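Local coordinates for glucosidase (Croceicoccus marinus, PDB 5Z3K), which probably hydrolyses O-glycosidic bonds as a beta-glucosidase of glycoside hydrolase family 39, at residues E127-V138 against A179-L190. Numbering follows the deposited sequence.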
ATOM      1  N   GLU A 127      26.847  -5.831   6.672  1.00 18.96           N
ATOM      2  CA  GLU A 127      26.198  -5.370   7.896  1.00 20.14           C
ATOM      3  C   GLU A 127      26.643  -3.955   8.273  1.00 19.56           C
ATOM      4  O   GLU A 127      25.813  -3.128   8.670  1.00 21.83           O
ATOM      5  CB  GLU A 127      26.476  -6.368   9.028  1.00 19.31           C
ATOM      6  CG  GLU A 127      25.813  -6.020  10.357  1.00 21.75           C
ATOM      7  CD  GLU A 127      25.950  -7.132  11.395  1.00 30.10           C
ATOM      8  OE1 GLU A 127      26.349  -8.254  11.020  1.00 24.87           O
ATOM      9  OE2 GLU A 127      25.645  -6.886  12.582  1.00 28.81           O
ATOM     10  N   GLN A 128      27.915  -3.663   8.144  1.00 22.29           N
ATOM     11  CA  GLN A 128      28.391  -2.347   8.441  1.00 25.35           C
ATOM     12  C   GLN A 128      27.751  -1.306   7.501  1.00 18.20           C
ATOM     13  O   GLN A 128      27.370  -0.281   7.913  1.00 19.74           O
ATOM     14  CB  GLN A 128      29.909  -2.262   8.261  1.00 21.00           C
ATOM     15  CG  GLN A 128      30.759  -3.053   9.196  1.00 33.05           C
ATOM     16  CD  GLN A 128      32.247  -2.793   8.916  1.00 41.05           C
ATOM     17  OE1 GLN A 128      32.850  -3.448   8.110  1.00 50.84           O
ATOM     18  NE2 GLN A 128      32.785  -1.766   9.514  1.00 38.38           N
ATOM     19  N   VAL A 129      27.634  -1.650   6.250  1.00 16.22           N
ATOM     20  CA  VAL A 129      27.108  -0.699   5.276  1.00 16.80           C
ATOM     21  C   VAL A 129      25.619  -0.477   5.520  1.00 17.24           C
ATOM     22  O   VAL A 129      25.133   0.657   5.443  1.00 15.78           O
ATOM     23  CB  VAL A 129      27.427  -1.180   3.847  1.00 18.54           C
ATOM     24  CG1 VAL A 129      26.584  -0.457   2.815  1.00 18.98           C
ATOM     25  CG2 VAL A 129      28.914  -0.958   3.566  1.00 15.96           C
ATOM     26  N   VAL A 130      24.884  -1.534   5.889  1.00 15.70           N
ATOM     27  CA  VAL A 130      23.467  -1.358   6.227  1.00 17.82           C
ATOM     28  C   VAL A 130      23.323  -0.452   7.438  1.00 23.89           C
ATOM     29  O   VAL A 130      22.448   0.427   7.479  1.00 19.18           O
ATOM     30  CB  VAL A 130      22.775  -2.713   6.468  1.00 16.46           C
ATOM     31  CG1 VAL A 130      21.351  -2.493   7.040  1.00 13.35           C
ATOM     32  CG2 VAL A 130      22.720  -3.531   5.185  1.00 15.48           C
ATOM     33  N   GLU A 131      24.190  -0.633   8.435  1.00 17.76           N
ATOM     34  CA  GLU A 131      24.066   0.154   9.657  1.00 20.35           C
ATOM     35  C   GLU A 131      24.268   1.641   9.377  1.00 18.88           C
ATOM     36  O   GLU A 131      23.528   2.483   9.900  1.00 18.63           O
ATOM     37  CB  GLU A 131      25.059  -0.347  10.709  1.00 21.95           C
ATOM     38  CG  GLU A 131      25.071   0.463  12.003  1.00 25.55           C
ATOM     39  CD  GLU A 131      26.053  -0.083  13.028  1.00 36.51           C
ATOM     40  OE1 GLU A 131      26.642  -1.156  12.781  1.00 34.61           O
ATOM     41  OE2 GLU A 131      26.238   0.568  14.079  1.00 39.66           O
ATOM     42  N   ASN A 132      25.250   1.991   8.543  1.00 20.49           N
ATOM     43  CA  ASN A 132      25.480   3.404   8.261  1.00 20.78           C
ATOM     44  C   ASN A 132      24.462   3.990   7.296  1.00 21.51           C
ATOM     45  O   ASN A 132      24.252   5.208   7.307  1.00 19.25           O
ATOM     46  CB  ASN A 132      26.897   3.622   7.725  1.00 17.19           C
ATOM     47  CG  ASN A 132      27.946   3.512   8.820  1.00 24.51           C
ATOM     48  OD1 ASN A 132      27.633   3.655  10.010  1.00 23.47           O
ATOM     49  ND2 ASN A 132      29.190   3.243   8.430  1.00 24.80           N
ATOM     50  N   ILE A 133      23.840   3.170   6.446  1.00 20.23           N
ATOM     51  CA  ILE A 133      22.685   3.658   5.700  1.00 16.59           C
ATOM     52  C   ILE A 133      21.578   4.034   6.671  1.00 18.06           C
ATOM     53  O   ILE A 133      20.937   5.087   6.540  1.00 14.32           O
ATOM     54  CB  ILE A 133      22.218   2.603   4.677  1.00 20.52           C
ATOM     55  CG1 ILE A 133      23.247   2.483   3.551  1.00 17.28           C
ATOM     56  CG2 ILE A 133      20.819   2.940   4.134  1.00 16.48           C
ATOM     57  CD1 ILE A 133      23.142   1.216   2.761  1.00 14.26           C
ATOM     58  N   VAL A 134      21.358   3.193   7.684  1.00 15.55           N
ATOM     59  CA  VAL A 134      20.333   3.486   8.676  1.00 16.23           C
ATOM     60  C   VAL A 134      20.704   4.734   9.464  1.00 19.09           C
ATOM     61  O   VAL A 134      19.862   5.601   9.711  1.00 17.24           O
ATOM     62  CB  VAL A 134      20.113   2.271   9.597  1.00 15.28           C
ATOM     63  CG1 VAL A 134      19.124   2.601  10.709  1.00 17.13           C
ATOM     64  CG2 VAL A 134      19.618   1.068   8.791  1.00 16.75           C
ATOM     65  N   ARG A 135      21.975   4.846   9.867  1.00 19.73           N
ATOM     66  CA  ARG A 135      22.415   6.022  10.610  1.00 19.37           C
ATOM     67  C   ARG A 135      22.299   7.286   9.770  1.00 18.33           C
ATOM     68  O   ARG A 135      22.042   8.368  10.307  1.00 19.20           O
ATOM     69  CB  ARG A 135      23.858   5.833  11.078  1.00 20.71           C
ATOM     70  CG  ARG A 135      23.997   4.897  12.259  1.00 20.51           C
ATOM     71  CD  ARG A 135      25.436   4.826  12.785  1.00 27.61           C
ATOM     72  NE  ARG A 135      25.521   3.827  13.848  1.00 26.96           N
ATOM     73  CZ  ARG A 135      25.025   3.999  15.073  1.00 24.89           C
ATOM     74  NH1 ARG A 135      24.439   5.144  15.402  1.00 30.28           N
ATOM     75  NH2 ARG A 135      25.120   3.027  15.971  1.00 30.77           N
ATOM     76  N   HIS A 136      22.500   7.171   8.460  1.00 16.04           N
ATOM     77  CA  HIS A 136      22.329   8.331   7.594  1.00 16.26           C
ATOM     78  C   HIS A 136      20.881   8.815   7.592  1.00 18.16           C
ATOM     79  O   HIS A 136      20.627  10.025   7.583  1.00 15.02           O
ATOM     80  CB  HIS A 136      22.798   7.995   6.179  1.00 14.22           C
ATOM     81  CG  HIS A 136      22.567   9.084   5.189  1.00 16.80           C
ATOM     82  ND1 HIS A 136      23.376  10.201   5.103  1.00 18.95           N
ATOM     83  CD2 HIS A 136      21.620   9.229   4.234  1.00 16.29           C
ATOM     84  CE1 HIS A 136      22.934  10.987   4.138  1.00 16.61           C
ATOM     85  NE2 HIS A 136      21.866  10.422   3.598  1.00 16.62           N
ATOM     86  N   TYR A 137      19.915   7.899   7.619  1.00 17.85           N
ATOM     87  CA  TYR A 137      18.520   8.314   7.530  1.00 16.32           C
ATOM     88  C   TYR A 137      17.828   8.449   8.879  1.00 18.94           C
ATOM     89  O   TYR A 137      16.703   8.951   8.921  1.00 18.49           O
ATOM     90  CB  TYR A 137      17.739   7.353   6.621  1.00 13.35           C
ATOM     91  CG  TYR A 137      18.152   7.568   5.181  1.00 13.60           C
ATOM     92  CD1 TYR A 137      17.883   8.779   4.547  1.00 14.43           C
ATOM     93  CD2 TYR A 137      18.879   6.606   4.485  1.00 12.79           C
ATOM     94  CE1 TYR A 137      18.281   9.010   3.248  1.00 16.00           C
ATOM     95  CE2 TYR A 137      19.285   6.830   3.175  1.00 11.83           C
ATOM     96  CZ  TYR A 137      18.983   8.031   2.561  1.00 12.93           C
ATOM     97  OH  TYR A 137      19.408   8.284   1.268  1.00 14.11           O
ATOM     98  N   VAL A 138      18.472   8.048   9.980  1.00 16.83           N
ATOM     99  CA  VAL A 138      17.866   8.102  11.302  1.00 16.08           C
ATOM    100  C   VAL A 138      18.617   9.036  12.246  1.00 18.94           C
ATOM    101  O   VAL A 138      17.991   9.759  13.031  1.00 21.08           O
ATOM    102  CB  VAL A 138      17.741   6.691  11.918  1.00 20.90           C
ATOM    103  CG1 VAL A 138      17.209   6.778  13.349  1.00 20.01           C
ATOM    104  CG2 VAL A 138      16.820   5.812  11.058  1.00 18.80           C
ATOM    105  N   ALA A 179      20.913  -7.470   8.849  1.00 19.76           N
ATOM    106  CA  ALA A 179      20.164  -6.223   8.712  1.00 17.37           C
ATOM    107  C   ALA A 179      19.410  -5.885   9.991  1.00 17.33           C
ATOM    108  O   ALA A 179      19.412  -4.731  10.433  1.00 17.61           O
ATOM    109  CB  ALA A 179      19.206  -6.324   7.526  1.00 18.09           C
ATOM    110  N   ALA A 180      18.760  -6.879  10.604  1.00 17.69           N
ATOM    111  CA  ALA A 180      18.019  -6.634  11.837  1.00 18.40           C
ATOM    112  C   ALA A 180      18.943  -6.177  12.961  1.00 22.46           C
ATOM    113  O   ALA A 180      18.621  -5.239  13.704  1.00 21.40           O
ATOM    114  CB  ALA A 180      17.251  -7.893  12.246  1.00 21.60           C
ATOM    115  N   ARG A 181      20.090  -6.851  13.118  1.00 22.57           N
ATOM    116  CA  ARG A 181      21.087  -6.407  14.089  1.00 22.13           C
ATOM    117  C   ARG A 181      21.499  -4.960  13.843  1.00 20.03           C
ATOM    118  O   ARG A 181      21.606  -4.169  14.787  1.00 22.24           O
ATOM    119  CB  ARG A 181      22.319  -7.317  14.037  1.00 23.05           C
ATOM    120  CG  ARG A 181      22.177  -8.595  14.856  1.00 30.11           C
ATOM    121  CD  ARG A 181      23.528  -9.270  15.083  1.00 28.52           C
ATOM    122  NE  ARG A 181      24.254  -9.451  13.831  1.00 27.99           N
ATOM    123  CZ  ARG A 181      24.120 -10.511  13.040  1.00 25.79           C
ATOM    124  NH1 ARG A 181      23.298 -11.499  13.379  1.00 25.13           N
ATOM    125  NH2 ARG A 181      24.813 -10.590  11.914  1.00 23.45           N
ATOM    126  N   ALA A 182      21.754  -4.600  12.582  1.00 18.48           N
ATOM    127  CA  ALA A 182      22.216  -3.245  12.290  1.00 18.55           C
ATOM    128  C   ALA A 182      21.134  -2.212  12.586  1.00 19.08           C
ATOM    129  O   ALA A 182      21.412  -1.165  13.181  1.00 19.07           O
ATOM    130  CB  ALA A 182      22.675  -3.143  10.835  1.00 16.89           C
ATOM    131  N   VAL A 183      19.892  -2.488  12.188  1.00 17.04           N
ATOM    132  CA  VAL A 183      18.808  -1.539  12.436  1.00 18.07           C
ATOM    133  C   VAL A 183      18.620  -1.332  13.935  1.00 23.86           C
ATOM    134  O   VAL A 183      18.515  -0.198  14.420  1.00 19.14           O
ATOM    135  CB  VAL A 183      17.510  -2.032  11.769  1.00 20.47           C
ATOM    136  CG1 VAL A 183      16.297  -1.311  12.348  1.00 19.19           C
ATOM    137  CG2 VAL A 183      17.585  -1.865  10.254  1.00 18.73           C
ATOM    138  N   LYS A 184      18.583  -2.429  14.695  1.00 19.13           N
ATOM    139  CA  LYS A 184      18.333  -2.324  16.128  1.00 21.72           C
ATOM    140  C   LYS A 184      19.518  -1.711  16.865  1.00 21.85           C
ATOM    141  O   LYS A 184      19.332  -1.056  17.896  1.00 22.05           O
ATOM    142  CB  LYS A 184      18.007  -3.702  16.698  1.00 20.09           C
ATOM    143  CG  LYS A 184      16.702  -4.291  16.173  1.00 24.34           C
ATOM    144  CD  LYS A 184      15.513  -3.421  16.554  1.00 24.65           C
ATOM    145  CE  LYS A 184      14.203  -4.144  16.313  1.00 24.30           C
ATOM    146  NZ  LYS A 184      13.063  -3.294  16.713  1.00 20.01           N
ATOM    147  N   ARG A 185      20.733  -1.913  16.355  1.00 25.41           N
ATOM    148  CA  ARG A 185      21.900  -1.267  16.946  1.00 26.76           C
ATOM    149  C   ARG A 185      21.810   0.251  16.819  1.00 25.17           C
ATOM    150  O   ARG A 185      22.219   0.986  17.726  1.00 24.14           O
ATOM    151  CB  ARG A 185      23.171  -1.805  16.284  1.00 33.19           C
ATOM    152  CG  ARG A 185      24.479  -1.197  16.761  1.00 32.12           C
ATOM    153  CD  ARG A 185      25.661  -1.909  16.093  1.00 34.28           C
ATOM    154  NE  ARG A 185      25.509  -3.364  16.133  1.00 40.32           N
ATOM    155  CZ  ARG A 185      25.562  -4.170  15.072  1.00 32.12           C
ATOM    156  NH1 ARG A 185      25.765  -3.684  13.852  1.00 35.45           N
ATOM    157  NH2 ARG A 185      25.410  -5.478  15.236  1.00 32.77           N
ATOM    158  N   VAL A 186      21.262   0.746  15.708  1.00 22.55           N
ATOM    159  CA  VAL A 186      21.178   2.191  15.528  1.00 24.59           C
ATOM    160  C   VAL A 186      20.134   2.782  16.463  1.00 22.53           C
ATOM    161  O   VAL A 186      20.367   3.804  17.120  1.00 25.34           O
ATOM    162  CB  VAL A 186      20.874   2.525  14.058  1.00 22.04           C
ATOM    163  CG1 VAL A 186      20.575   4.024  13.906  1.00 22.14           C
ATOM    164  CG2 VAL A 186      22.018   2.086  13.173  1.00 22.72           C
ATOM    165  N   ASP A 187      18.982   2.140  16.550  1.00 20.54           N
ATOM    166  CA  ASP A 187      17.869   2.625  17.345  1.00 22.40           C
ATOM    167  C   ASP A 187      16.892   1.482  17.585  1.00 24.06           C
ATOM    168  O   ASP A 187      16.251   0.998  16.642  1.00 23.95           O
ATOM    169  CB  ASP A 187      17.197   3.797  16.630  1.00 24.61           C
ATOM    170  CG  ASP A 187      16.047   4.393  17.417  1.00 30.21           C
ATOM    171  OD1 ASP A 187      15.801   3.990  18.577  1.00 30.10           O
ATOM    172  OD2 ASP A 187      15.376   5.280  16.857  1.00 35.58           O
ATOM    173  N   PRO A 188      16.767   1.012  18.830  1.00 27.47           N
ATOM    174  CA  PRO A 188      15.819  -0.078  19.114  1.00 25.07           C
ATOM    175  C   PRO A 188      14.381   0.254  18.753  1.00 26.15           C
ATOM    176  O   PRO A 188      13.582  -0.668  18.564  1.00 26.40           O
ATOM    177  CB  PRO A 188      15.977  -0.297  20.626  1.00 25.62           C
ATOM    178  CG  PRO A 188      17.325   0.246  20.956  1.00 31.17           C
ATOM    179  CD  PRO A 188      17.571   1.381  20.009  1.00 26.15           C
ATOM    180  N   ALA A 189      14.025   1.537  18.651  1.00 22.65           N
ATOM    181  CA  ALA A 189      12.659   1.927  18.315  1.00 26.06           C
ATOM    182  C   ALA A 189      12.323   1.715  16.848  1.00 23.00           C
ATOM    183  O   ALA A 189      11.146   1.791  16.481  1.00 23.25           O
ATOM    184  CB  ALA A 189      12.426   3.394  18.682  1.00 22.34           C
ATOM    185  N   LEU A 190      13.316   1.464  16.000  1.00 21.66           N
ATOM    186  CA  LEU A 190      13.038   1.218  14.595  1.00 21.15           C
ATOM    187  C   LEU A 190      12.390  -0.147  14.411  1.00 21.78           C
ATOM    188  O   LEU A 190      12.678  -1.103  15.133  1.00 24.34           O
ATOM    189  CB  LEU A 190      14.323   1.302  13.777  1.00 15.69           C
ATOM    190  CG  LEU A 190      15.034   2.655  13.797  1.00 20.97           C
ATOM    191  CD1 LEU A 190      16.438   2.503  13.240  1.00 17.73           C
ATOM    192  CD2 LEU A 190      14.242   3.715  13.019  1.00 19.01           C
TER
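Two neighbouring outer helices of the TIM barrel, 123-138 and 169-186, pack here; the axes of 127-138 and 179-186 come within 8.4 Å and are inclined by 37°. Small Ala182 lets them come close: Ala182 CB lies 3.7 Å from CB of Glu131. On the outer side runs a salt-bridge network. Arg181 grips the Glu127 carboxylate side-on. Arg181 NH2 meets Glu127 OE1 at 2.9 Å, from above the carboxylate plane, and Arg181 NE reaches Glu127 OE2. Arg185 NH2 also donates to Glu127 OE2, nearly along the C-O axis, at 3.0 Å. The extended Glu127 chain, with CG anti to the backbone N (chi1 -178°), carries the carboxylate to both arginines. Arg185 NH1 bonds Glu131 OE1 at 2.9 Å, and Arg135 NH2 takes the anti lone pair of Glu131 OE2. With an alanine at Glu127, Arg181 would probably lose the carboxylate it grips here, and Arg185 one of its two glutamate partners. Val186 is a knob among Glu131, Val134, Arg135 and Val138. Val186 CG2 touches Arg135 CG at 3.6 Å and lies over one face of the Arg135 guanidinium, toward its rim. Deeper, Val134 CG1 meets Leu190 CD1 tip to tip at 3.7 Å. Trp152 of strand 151-154 touches both, as befits adjacent helices around a (beta/alpha)8 barrel.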